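Local structure of uncharacterized protein (Eubacterium siraeum, 4OBM) at residues 49-54 and 216-221; 176-181 and 225-230; 22-27 and 210-215; 41-46 and 54-59. The protein is of unknown function but belongs to the LytR-CpsA-Psr family, whose studied members attach glycopolymers to the bacterial cell wall. All coordinates share one frame; numbering follows the deposited sequence.

Contact 1: 49-54 and 216-221; sequences KNNTFV and IVYTLS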
# COMPACT_ATOMS: atom_id res chain seq x y z
N LYS A 49 -15.43 -5.94 -6.80
CA LYS A 49 -15.88 -6.99 -7.73
C LYS A 49 -14.97 -8.24 -7.64
O LYS A 49 -15.47 -9.36 -7.66
CB LYS A 49 -15.92 -6.47 -9.17
CG LYS A 49 -16.75 -7.32 -10.13
CD LYS A 49 -16.49 -6.97 -11.60
CE LYS A 49 -15.48 -7.88 -12.25
NZ LYS A 49 -15.24 -7.51 -13.67
N ASN A 50 -13.64 -8.02 -7.51
CA ASN A 50 -12.63 -9.07 -7.44
C ASN A 50 -12.26 -9.48 -6.00
O ASN A 50 -11.46 -10.41 -5.83
CB ASN A 50 -11.37 -8.60 -8.18
CG ASN A 50 -11.46 -8.71 -9.68
OD1 ASN A 50 -12.20 -7.97 -10.33
ND2 ASN A 50 -10.70 -9.62 -10.26
N ASN A 51 -12.85 -8.82 -4.98
CA ASN A 51 -12.58 -9.08 -3.55
C ASN A 51 -11.06 -9.09 -3.32
O ASN A 51 -10.52 -10.01 -2.68
CB ASN A 51 -13.24 -10.39 -3.05
CG ASN A 51 -14.75 -10.34 -2.99
OD1 ASN A 51 -15.44 -11.03 -3.74
ND2 ASN A 51 -15.29 -9.56 -2.07
N THR A 52 -10.36 -8.11 -3.90
CA THR A 52 -8.91 -8.01 -3.79
C THR A 52 -8.47 -6.58 -3.48
O THR A 52 -9.20 -5.61 -3.73
CB THR A 52 -8.21 -8.58 -5.06
OG1 THR A 52 -6.86 -8.93 -4.73
CG2 THR A 52 -8.22 -7.62 -6.26
N PHE A 53 -7.27 -6.48 -2.92
CA PHE A 53 -6.56 -5.26 -2.60
C PHE A 53 -5.30 -5.27 -3.47
O PHE A 53 -4.53 -6.22 -3.38
CB PHE A 53 -6.25 -5.19 -1.10
CG PHE A 53 -7.48 -5.05 -0.23
CD1 PHE A 53 -7.98 -3.79 0.10
CD2 PHE A 53 -8.12 -6.18 0.29
CE1 PHE A 53 -9.11 -3.66 0.93
CE2 PHE A 53 -9.26 -6.04 1.10
CZ PHE A 53 -9.74 -4.78 1.43
N VAL A 54 -5.14 -4.28 -4.37
CA VAL A 54 -3.99 -4.20 -5.29
C VAL A 54 -2.99 -3.19 -4.74
O VAL A 54 -3.33 -2.02 -4.53
CB VAL A 54 -4.41 -3.86 -6.75
CG1 VAL A 54 -3.21 -3.87 -7.70
CG2 VAL A 54 -5.49 -4.82 -7.24
N ILE A 216 -15.32 -4.10 3.01
CA ILE A 216 -14.04 -4.61 3.52
C ILE A 216 -14.30 -5.92 4.29
O ILE A 216 -13.72 -6.94 3.93
CB ILE A 216 -13.29 -3.55 4.39
CG1 ILE A 216 -12.97 -2.28 3.57
CG2 ILE A 216 -12.01 -4.14 5.01
CD1 ILE A 216 -12.54 -1.03 4.40
N VAL A 217 -15.19 -5.92 5.30
CA VAL A 217 -15.52 -7.09 6.11
C VAL A 217 -16.06 -8.21 5.21
O VAL A 217 -15.64 -9.36 5.38
CB VAL A 217 -16.47 -6.75 7.28
CG1 VAL A 217 -16.95 -8.01 8.02
CG2 VAL A 217 -15.82 -5.78 8.26
N TYR A 218 -16.91 -7.87 4.22
CA TYR A 218 -17.42 -8.85 3.27
C TYR A 218 -16.28 -9.58 2.58
O TYR A 218 -16.28 -10.80 2.58
CB TYR A 218 -18.35 -8.22 2.21
CG TYR A 218 -18.77 -9.19 1.12
CD1 TYR A 218 -17.94 -9.46 0.04
CD2 TYR A 218 -19.99 -9.85 1.18
CE1 TYR A 218 -18.29 -10.40 -0.93
CE2 TYR A 218 -20.36 -10.78 0.21
CZ TYR A 218 -19.51 -11.04 -0.86
OH TYR A 218 -19.87 -11.93 -1.84
N THR A 219 -15.34 -8.82 1.96
CA THR A 219 -14.19 -9.34 1.20
C THR A 219 -13.27 -10.22 2.05
O THR A 219 -12.78 -11.24 1.56
CB THR A 219 -13.43 -8.15 0.55
OG1 THR A 219 -14.16 -7.75 -0.61
CG2 THR A 219 -12.00 -8.50 0.13
N LEU A 220 -13.01 -9.81 3.30
CA LEU A 220 -12.12 -10.54 4.21
C LEU A 220 -12.80 -11.77 4.85
O LEU A 220 -12.11 -12.67 5.32
CB LEU A 220 -11.59 -9.61 5.32
CG LEU A 220 -10.81 -8.37 4.89
CD1 LEU A 220 -10.61 -7.44 6.08
CD2 LEU A 220 -9.47 -8.74 4.25
N SER A 221 -14.15 -11.79 4.87
CA SER A 221 -14.94 -12.91 5.40
C SER A 221 -15.13 -14.03 4.34
O SER A 221 -15.79 -15.04 4.62
CB SER A 221 -16.29 -12.42 5.91
OG SER A 221 -17.12 -12.03 4.83
O HOH W 1 -18.23 -11.20 -4.55

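Contact 2: 176-181 and 225-230; sequences FIDQNF and SSVTDF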
# COMPACT_ATOMS: atom_id res chain seq x y z
N PHE A 176 1.23 -9.64 5.17
CA PHE A 176 0.69 -9.00 6.39
C PHE A 176 -0.84 -8.86 6.33
O PHE A 176 -1.51 -9.12 7.33
CB PHE A 176 1.36 -7.62 6.62
CG PHE A 176 0.76 -6.79 7.73
CD1 PHE A 176 0.91 -7.17 9.06
CD2 PHE A 176 0.03 -5.64 7.45
CE1 PHE A 176 0.33 -6.41 10.09
CE2 PHE A 176 -0.56 -4.90 8.48
CZ PHE A 176 -0.40 -5.28 9.79
N ILE A 177 -1.39 -8.46 5.16
CA ILE A 177 -2.82 -8.28 4.95
C ILE A 177 -3.53 -9.65 4.92
O ILE A 177 -4.59 -9.79 5.53
CB ILE A 177 -3.13 -7.43 3.68
CG1 ILE A 177 -2.68 -5.95 3.87
CG2 ILE A 177 -4.64 -7.49 3.31
CD1 ILE A 177 -2.48 -5.13 2.57
N ASP A 178 -2.97 -10.62 4.20
CA ASP A 178 -3.54 -11.97 4.07
C ASP A 178 -3.53 -12.75 5.38
O ASP A 178 -4.51 -13.43 5.68
CB ASP A 178 -2.77 -12.78 3.02
CG ASP A 178 -3.00 -12.32 1.60
OD1 ASP A 178 -3.94 -11.52 1.38
OD2 ASP A 178 -2.29 -12.81 0.70
N GLN A 179 -2.43 -12.69 6.14
CA GLN A 179 -2.32 -13.48 7.37
C GLN A 179 -3.07 -12.90 8.57
O GLN A 179 -3.38 -13.66 9.50
CB GLN A 179 -0.85 -13.67 7.75
CG GLN A 179 -0.11 -14.59 6.80
CD GLN A 179 1.38 -14.42 6.93
OE1 GLN A 179 1.89 -14.15 8.02
NE2 GLN A 179 2.09 -14.62 5.84
N ASN A 180 -3.33 -11.58 8.58
CA ASN A 180 -3.94 -10.94 9.74
C ASN A 180 -5.26 -10.23 9.47
O ASN A 180 -5.86 -9.77 10.44
CB ASN A 180 -2.99 -9.92 10.33
CG ASN A 180 -1.73 -10.51 10.87
OD1 ASN A 180 -1.74 -11.18 11.90
ND2 ASN A 180 -0.63 -10.24 10.19
N PHE A 181 -5.70 -10.07 8.21
CA PHE A 181 -6.97 -9.36 7.96
C PHE A 181 -8.04 -10.29 7.46
O PHE A 181 -9.21 -9.99 7.65
CB PHE A 181 -6.81 -8.18 6.98
CG PHE A 181 -6.16 -6.96 7.58
CD1 PHE A 181 -4.78 -6.92 7.78
CD2 PHE A 181 -6.91 -5.85 7.91
CE1 PHE A 181 -4.18 -5.78 8.32
CE2 PHE A 181 -6.31 -4.71 8.44
CZ PHE A 181 -4.95 -4.68 8.64
N SER A 225 -7.41 -17.67 0.59
CA SER A 225 -6.07 -17.74 1.16
C SER A 225 -5.39 -16.39 0.98
O SER A 225 -4.49 -16.03 1.75
CB SER A 225 -5.26 -18.85 0.51
OG SER A 225 -5.84 -20.10 0.81
N SER A 226 -5.85 -15.64 -0.04
CA SER A 226 -5.31 -14.32 -0.35
C SER A 226 -6.37 -13.33 -0.84
O SER A 226 -7.22 -13.67 -1.67
CB SER A 226 -4.19 -14.42 -1.38
OG SER A 226 -3.54 -13.18 -1.56
N VAL A 227 -6.27 -12.09 -0.34
CA VAL A 227 -7.11 -10.96 -0.75
C VAL A 227 -6.19 -9.87 -1.34
O VAL A 227 -6.59 -8.71 -1.47
CB VAL A 227 -8.01 -10.42 0.41
CG1 VAL A 227 -9.05 -11.46 0.82
CG2 VAL A 227 -7.17 -9.94 1.60
N THR A 228 -4.97 -10.25 -1.71
CA THR A 228 -4.04 -9.25 -2.25
C THR A 228 -3.46 -9.65 -3.60
O THR A 228 -3.51 -10.80 -4.03
CB THR A 228 -2.92 -8.90 -1.24
OG1 THR A 228 -2.27 -10.08 -0.76
CG2 THR A 228 -3.42 -8.08 -0.08
N ASP A 229 -2.95 -8.62 -4.27
CA ASP A 229 -2.26 -8.61 -5.55
C ASP A 229 -1.38 -7.38 -5.58
O ASP A 229 -1.56 -6.47 -4.77
CB ASP A 229 -3.26 -8.60 -6.71
CG ASP A 229 -3.72 -9.98 -7.11
OD1 ASP A 229 -2.97 -10.67 -7.83
OD2 ASP A 229 -4.85 -10.37 -6.71
N PHE A 230 -0.41 -7.36 -6.48
CA PHE A 230 0.46 -6.22 -6.64
C PHE A 230 0.96 -6.13 -8.06
O PHE A 230 1.11 -7.14 -8.74
CB PHE A 230 1.63 -6.21 -5.63
CG PHE A 230 2.71 -7.25 -5.80
CD1 PHE A 230 3.74 -7.06 -6.71
CD2 PHE A 230 2.75 -8.36 -4.97
CE1 PHE A 230 4.75 -8.02 -6.86
CE2 PHE A 230 3.77 -9.32 -5.11
CZ PHE A 230 4.76 -9.14 -6.05

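Contact 3: 22-27 and 210-215; sequences YDFSVL and DAKVKA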
# COMPACT_ATOMS: atom_id res chain seq x y z
N TYR A 22 -18.11 0.69 -3.99
CA TYR A 22 -17.31 0.40 -2.80
C TYR A 22 -15.80 0.42 -3.09
O TYR A 22 -15.01 0.31 -2.15
CB TYR A 22 -17.72 -0.95 -2.20
CG TYR A 22 -19.04 -0.90 -1.48
CD1 TYR A 22 -19.14 -0.43 -0.18
CD2 TYR A 22 -20.21 -1.34 -2.11
CE1 TYR A 22 -20.35 -0.39 0.50
CE2 TYR A 22 -21.44 -1.29 -1.45
CZ TYR A 22 -21.51 -0.82 -0.15
OH TYR A 22 -22.72 -0.80 0.51
N ASP A 23 -15.40 0.56 -4.36
CA ASP A 23 -13.98 0.61 -4.75
C ASP A 23 -13.30 1.87 -4.18
O ASP A 23 -13.90 2.94 -4.17
CB ASP A 23 -13.81 0.59 -6.28
CG ASP A 23 -14.22 -0.66 -7.04
OD1 ASP A 23 -14.72 -1.61 -6.39
OD2 ASP A 23 -14.04 -0.69 -8.28
N PHE A 24 -12.06 1.74 -3.73
CA PHE A 24 -11.34 2.90 -3.23
C PHE A 24 -9.83 2.72 -3.36
O PHE A 24 -9.33 1.58 -3.43
CB PHE A 24 -11.72 3.21 -1.77
CG PHE A 24 -11.26 2.22 -0.72
CD1 PHE A 24 -12.07 1.16 -0.34
CD2 PHE A 24 -10.03 2.37 -0.08
CE1 PHE A 24 -11.66 0.26 0.65
CE2 PHE A 24 -9.61 1.46 0.89
CZ PHE A 24 -10.43 0.42 1.25
N SER A 25 -9.12 3.84 -3.35
CA SER A 25 -7.66 3.88 -3.34
C SER A 25 -7.18 4.79 -2.23
O SER A 25 -7.86 5.77 -1.88
CB SER A 25 -7.10 4.32 -4.68
OG SER A 25 -7.10 3.25 -5.61
N VAL A 26 -6.05 4.42 -1.62
CA VAL A 26 -5.36 5.13 -0.53
C VAL A 26 -3.88 5.15 -0.84
O VAL A 26 -3.28 4.09 -1.10
CB VAL A 26 -5.62 4.52 0.89
CG1 VAL A 26 -4.84 5.27 1.98
CG2 VAL A 26 -7.11 4.45 1.23
N LEU A 27 -3.29 6.33 -0.80
CA LEU A 27 -1.85 6.46 -0.95
C LEU A 27 -1.24 6.31 0.43
O LEU A 27 -1.58 7.05 1.33
CB LEU A 27 -1.44 7.80 -1.59
CG LEU A 27 0.06 8.11 -1.57
CD1 LEU A 27 0.82 7.17 -2.49
CD2 LEU A 27 0.31 9.55 -1.94
N ASP A 210 -16.69 4.28 7.53
CA ASP A 210 -18.07 3.83 7.74
C ASP A 210 -18.84 3.52 6.44
O ASP A 210 -19.81 2.77 6.47
CB ASP A 210 -18.87 4.88 8.52
CG ASP A 210 -18.44 5.08 9.97
OD1 ASP A 210 -17.49 4.38 10.42
OD2 ASP A 210 -19.03 5.94 10.64
N ALA A 211 -18.43 4.13 5.34
CA ALA A 211 -19.06 3.93 4.04
C ALA A 211 -18.46 2.72 3.31
O ALA A 211 -19.08 2.21 2.37
CB ALA A 211 -18.90 5.20 3.20
N LYS A 212 -17.29 2.23 3.78
CA LYS A 212 -16.54 1.14 3.12
C LYS A 212 -16.40 -0.13 3.94
O LYS A 212 -16.35 -1.20 3.33
CB LYS A 212 -15.12 1.62 2.72
CG LYS A 212 -15.10 2.81 1.75
CD LYS A 212 -15.50 2.47 0.31
CE LYS A 212 -16.41 3.52 -0.27
NZ LYS A 212 -15.99 3.95 -1.63
N VAL A 213 -16.35 -0.05 5.28
CA VAL A 213 -16.18 -1.20 6.20
C VAL A 213 -17.10 -2.42 5.83
O VAL A 213 -16.62 -3.55 5.88
CB VAL A 213 -16.30 -0.82 7.70
CG1 VAL A 213 -17.69 -0.29 8.07
CG2 VAL A 213 -15.88 -1.98 8.59
N LYS A 214 -18.36 -2.20 5.42
CA LYS A 214 -19.26 -3.31 5.04
C LYS A 214 -18.66 -4.13 3.91
O LYS A 214 -18.64 -5.35 4.02
CB LYS A 214 -20.67 -2.83 4.66
CG LYS A 214 -21.53 -2.49 5.87
CD LYS A 214 -22.98 -2.22 5.49
CE LYS A 214 -23.68 -1.34 6.49
NZ LYS A 214 -23.83 -2.00 7.82
N ALA A 215 -18.12 -3.47 2.86
CA ALA A 215 -17.46 -4.16 1.74
C ALA A 215 -16.13 -4.81 2.17
O ALA A 215 -15.84 -5.92 1.73
CB ALA A 215 -17.19 -3.18 0.61

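Contact 4: 41-46 and 54-59; sequences YMTITY and VLMPYL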
# COMPACT_ATOMS: atom_id res chain seq x y z
N TYR A 41 6.54 4.86 -0.82
CA TYR A 41 5.27 5.25 -1.43
C TYR A 41 4.61 4.02 -2.00
O TYR A 41 5.25 3.23 -2.67
CB TYR A 41 5.49 6.31 -2.53
CG TYR A 41 6.14 7.58 -2.02
CD1 TYR A 41 7.52 7.70 -1.94
CD2 TYR A 41 5.36 8.65 -1.57
CE1 TYR A 41 8.12 8.84 -1.39
CE2 TYR A 41 5.95 9.80 -1.05
CZ TYR A 41 7.33 9.89 -0.97
OH TYR A 41 7.92 11.01 -0.44
N MSE A 42 3.34 3.80 -1.63
CA MSE A 42 2.56 2.65 -2.06
C MSE A 42 1.09 2.99 -2.07
O MSE A 42 0.59 3.56 -1.11
CB MSE A 42 2.82 1.44 -1.12
CG MSE A 42 2.07 0.14 -1.53
SE MSE A 42 2.38 -1.34 -0.32
CE MSE A 42 4.10 -1.77 -0.90
N THR A 43 0.41 2.68 -3.18
CA THR A 43 -1.04 2.83 -3.26
C THR A 43 -1.66 1.46 -2.92
O THR A 43 -1.02 0.42 -3.09
CB THR A 43 -1.52 3.36 -4.61
OG1 THR A 43 -1.07 2.49 -5.63
CG2 THR A 43 -1.09 4.82 -4.88
N ILE A 44 -2.88 1.48 -2.37
CA ILE A 44 -3.66 0.29 -2.06
C ILE A 44 -5.01 0.55 -2.67
O ILE A 44 -5.67 1.53 -2.31
CB ILE A 44 -3.68 -0.14 -0.57
CG1 ILE A 44 -4.44 -1.47 -0.38
CG2 ILE A 44 -4.13 0.98 0.40
CD1 ILE A 44 -4.26 -2.15 0.96
N THR A 45 -5.38 -0.27 -3.65
CA THR A 45 -6.65 -0.16 -4.38
C THR A 45 -7.51 -1.38 -4.10
O THR A 45 -7.14 -2.51 -4.46
CB THR A 45 -6.41 -0.00 -5.89
OG1 THR A 45 -5.60 1.14 -6.12
CG2 THR A 45 -7.72 0.13 -6.70
N TYR A 46 -8.68 -1.14 -3.49
CA TYR A 46 -9.66 -2.18 -3.22
C TYR A 46 -10.59 -2.31 -4.42
O TYR A 46 -11.25 -1.33 -4.81
CB TYR A 46 -10.46 -1.86 -1.95
CG TYR A 46 -11.64 -2.77 -1.69
CD1 TYR A 46 -11.47 -4.15 -1.54
CD2 TYR A 46 -12.93 -2.26 -1.59
CE1 TYR A 46 -12.55 -4.99 -1.31
CE2 TYR A 46 -14.02 -3.09 -1.35
CZ TYR A 46 -13.83 -4.45 -1.18
OH TYR A 46 -14.90 -5.27 -0.96
N VAL A 54 -5.14 -4.28 -4.37
CA VAL A 54 -3.99 -4.20 -5.29
C VAL A 54 -2.99 -3.19 -4.74
O VAL A 54 -3.33 -2.02 -4.53
CB VAL A 54 -4.41 -3.86 -6.75
CG1 VAL A 54 -3.21 -3.87 -7.70
CG2 VAL A 54 -5.49 -4.82 -7.24
N LEU A 55 -1.75 -3.62 -4.52
CA LEU A 55 -0.71 -2.71 -4.04
C LEU A 55 0.18 -2.30 -5.18
O LEU A 55 0.50 -3.12 -6.02
CB LEU A 55 0.14 -3.34 -2.91
CG LEU A 55 -0.59 -3.91 -1.69
CD1 LEU A 55 0.23 -5.02 -1.05
CD2 LEU A 55 -0.89 -2.83 -0.68
N MSE A 56 0.58 -1.02 -5.22
CA MSE A 56 1.50 -0.48 -6.23
C MSE A 56 2.55 0.35 -5.56
O MSE A 56 2.26 1.49 -5.22
CB MSE A 56 0.79 0.35 -7.31
CG MSE A 56 0.26 -0.51 -8.39
SE MSE A 56 -0.57 0.46 -9.79
CE MSE A 56 0.86 1.28 -10.57
N PRO A 57 3.78 -0.17 -5.40
CA PRO A 57 4.83 0.63 -4.77
C PRO A 57 5.58 1.46 -5.82
O PRO A 57 5.56 1.15 -7.01
CB PRO A 57 5.72 -0.43 -4.11
CG PRO A 57 5.61 -1.61 -5.03
CD PRO A 57 4.30 -1.51 -5.78
N TYR A 58 6.22 2.52 -5.37
CA TYR A 58 6.97 3.46 -6.21
C TYR A 58 8.24 3.85 -5.50
O TYR A 58 8.18 4.09 -4.30
CB TYR A 58 6.13 4.74 -6.46
CG TYR A 58 4.88 4.51 -7.28
CD1 TYR A 58 3.67 4.17 -6.66
CD2 TYR A 58 4.87 4.71 -8.65
CE1 TYR A 58 2.53 3.92 -7.41
CE2 TYR A 58 3.72 4.52 -9.41
CZ TYR A 58 2.55 4.11 -8.78
OH TYR A 58 1.40 3.99 -9.51
N LEU A 59 9.36 3.97 -6.24
CA LEU A 59 10.64 4.39 -5.65
C LEU A 59 10.55 5.85 -5.29
O LEU A 59 9.83 6.58 -5.97
CB LEU A 59 11.82 4.14 -6.61
CG LEU A 59 12.36 2.72 -6.76
CD1 LEU A 59 13.36 2.65 -7.92
CD2 LEU A 59 13.02 2.22 -5.47
O HOH W 2 8.74 3.05 -1.97
O HOH W 3 -0.93 3.53 -8.28
O HOH W 4 -3.03 0.34 -5.89

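Contact 1: 49-54 and 216-221
Thr219 OG1 is the best-held polar atom here, with three hydrogen-bond partners: Asn51 ND2, Tyr46 OH and, weakly, Ala215 O one helical turn back. Its partner Asn51 sits in the G1 beta bulge of the hairpin 40-47/52-58, where Asn51 and Thr52 both face Ile47; a left-handed backbone (phi 49°) turns the side chain toward helix 213-220. The bond from Asn51 ND2 to Thr219 OG1 is 2.6 Å long, nearly straight at 160°, and close to the amide plane. The same nitrogen lies at the edge of the Tyr218 ring, near its plane, 3.3 Å from CE1. On the other arm of the amide, a water donates to Asn51 OD1 at 2.9 Å and lies 3.3 Å from Tyr218 OH, so both ends of the amide have a partner. Thr219 CG2, anti to its backbone N, packs against the Asn51 backbone, 3.5 Å from Asn51 O. Deeper in, the Phe53 ring comes under the helix: its CZ approaches Ile216 CG2, and the strand runs across the helix at 105°. Phe53 CE2 touches two methyls, 3.8 Å from Thr219 CG2 and 4.2 Å from Leu220 CD2.

Contact 2: 176-181 and 225-230
An ST turn leads into the edge strand 228-230 of the mixed sheet, and the carboxylate of Asp178, on the last turns of helix 164-181, closes over it. Within the turn the Ser226 hydroxyl accepts from Thr228 N, 3.3 Å from N to OG. Its OG, anti to its own backbone N (chi1 -172°), donates to Asp178 OD2 over 2.6 Å, meeting it from above the carboxylate plane. The other oxygen, Asp178 OD1, receives Val227 N at 3.0 Å along an almost straight line (167°), also from above that plane. Thr228 comes tip to tip with the carboxylate, its OG1 3.1 Å from both Asp178 OD1 and OD2; these contacts are weak, and Ser174 O one turn earlier in the helix is another weak partner of that hydroxyl. With so many donors around it, Asp178 is probably ionised. Beside this polar cluster Ile177 faces the strand with its branch methyl, CG2 resting 3.9 Å from Val227 CG2. Thr228 holds OG1 in the crowded position between N and carbonyl carbon (chi1 52°), which leaves its methyl for the apolar side: Thr228 CG2 lies 3.7 Å from Ile177 CG2.

Contact 3: 22-27 and 210-215
The backbones come nearest at Tyr22 and Lys212, CA to CA 6.0 Å, where the chain entering strand 24-30 passes the start of helix 213-220. Tyr22 carries the largest share of the contact. With CG anti to the carbonyl carbon (chi1 -74°), its ring lies along the helix start: CD1 is 3.5 Å from Ala215 CB, CE1 is 3.4 Å from Ala211 O, and Lys212 CA stands at the ring edge. Lys212 reaches back across the backbone at Tyr22 and Asp23, just before the strand. Bent at chi2, chi3 and chi4, its chain brings CD to 3.3 Å from Tyr22 O and 3.7 Å from Phe24 CD1, so the methylenes slide past the Phe24 ring in the opposite direction. That ring stands in the crowded position (chi1 69°), with Tyr22 O at its edge. The ammonium reaches the backbone: NZ donates to Thr21 O and, weakly, to Asp23 O at 3.4 Å, so carbonyls probably offset part of its charge. Asp23 OD1 takes Ala48 N. The contact joins the entry of a central sheet strand to the loop before helix 213-220 and its first turn; Phe16 meets Tyr22 edge-to-face, and Ala215 also touches Tyr46 of strand 40-47.

Contact 4: 41-46 and 54-59
Two tyrosine rings mark the far end of this antiparallel hairpin: Tyr58 O lies at the edge of the Tyr41 ring, while the Tyr58 ring has Tyr41 O and Thr43 OG1 near its edge. A water lying at that edge in the ring plane is 2.7 Å from Tyr58 OH and also bonds Thr43 OG1. The backbones are held by regular pairs at Thr43-Met56 and Thr45-Val54; the straightest bond, Val54 N to Thr45 O, is 2.7 Å at 173°. On the Thr43 side, OG1 takes the crowded position (chi1 57°) and lies 3.3 Å from Met56 CB. A second water joins Thr43 OG1, Thr45 OG1 and Val54 O, to which it donates; Ser25 OG is a further partner of Thr45 OG1. The opposite face is apolar. Selenomethionine Met42 extends with chi1 and chi2 anti, then bends at chi3 (-76°), putting SE 3.6 Å from Leu55 CD2 and CE 3.8 Å from Pro57 CB. Leu55 CD2 also meets Ile44 CD1 at 3.8 Å. Helix 164-181 covers this apolar face, through Ile177 on Ile44 and Cys166 on Pro57, and helix 70-90 covers the Tyr41-Thr43 face through Cys74 and Leu86; strands 24-30 and 228-230 flank the hairpin.

How the contacts relate
All four contacts reach the mixed sheet ordered 24-30, 40-47, 52-58, 228-230 in this region. Contact 4 joins the two middle strands and shares Val54 with contact 1; Phe53 stacks on Tyr46. Contact 2 adds the edge strand: Phe53 N lies 2.7 Å from Val227 O, and Asp229 O 2.9 Å from Leu55 N. Contact 3 enters from the other flank, with Phe24 O 2.8 Å from Tyr46 N. Contacts 1 and 3 use the same helix, their centres about 10 Å apart. A tetraethylene glycol lies about 4 Å from the side chains of Ile216 and Phe24, and a pentaethylene glycol about 4 Å from that of Met42; both probably come from crystallisation.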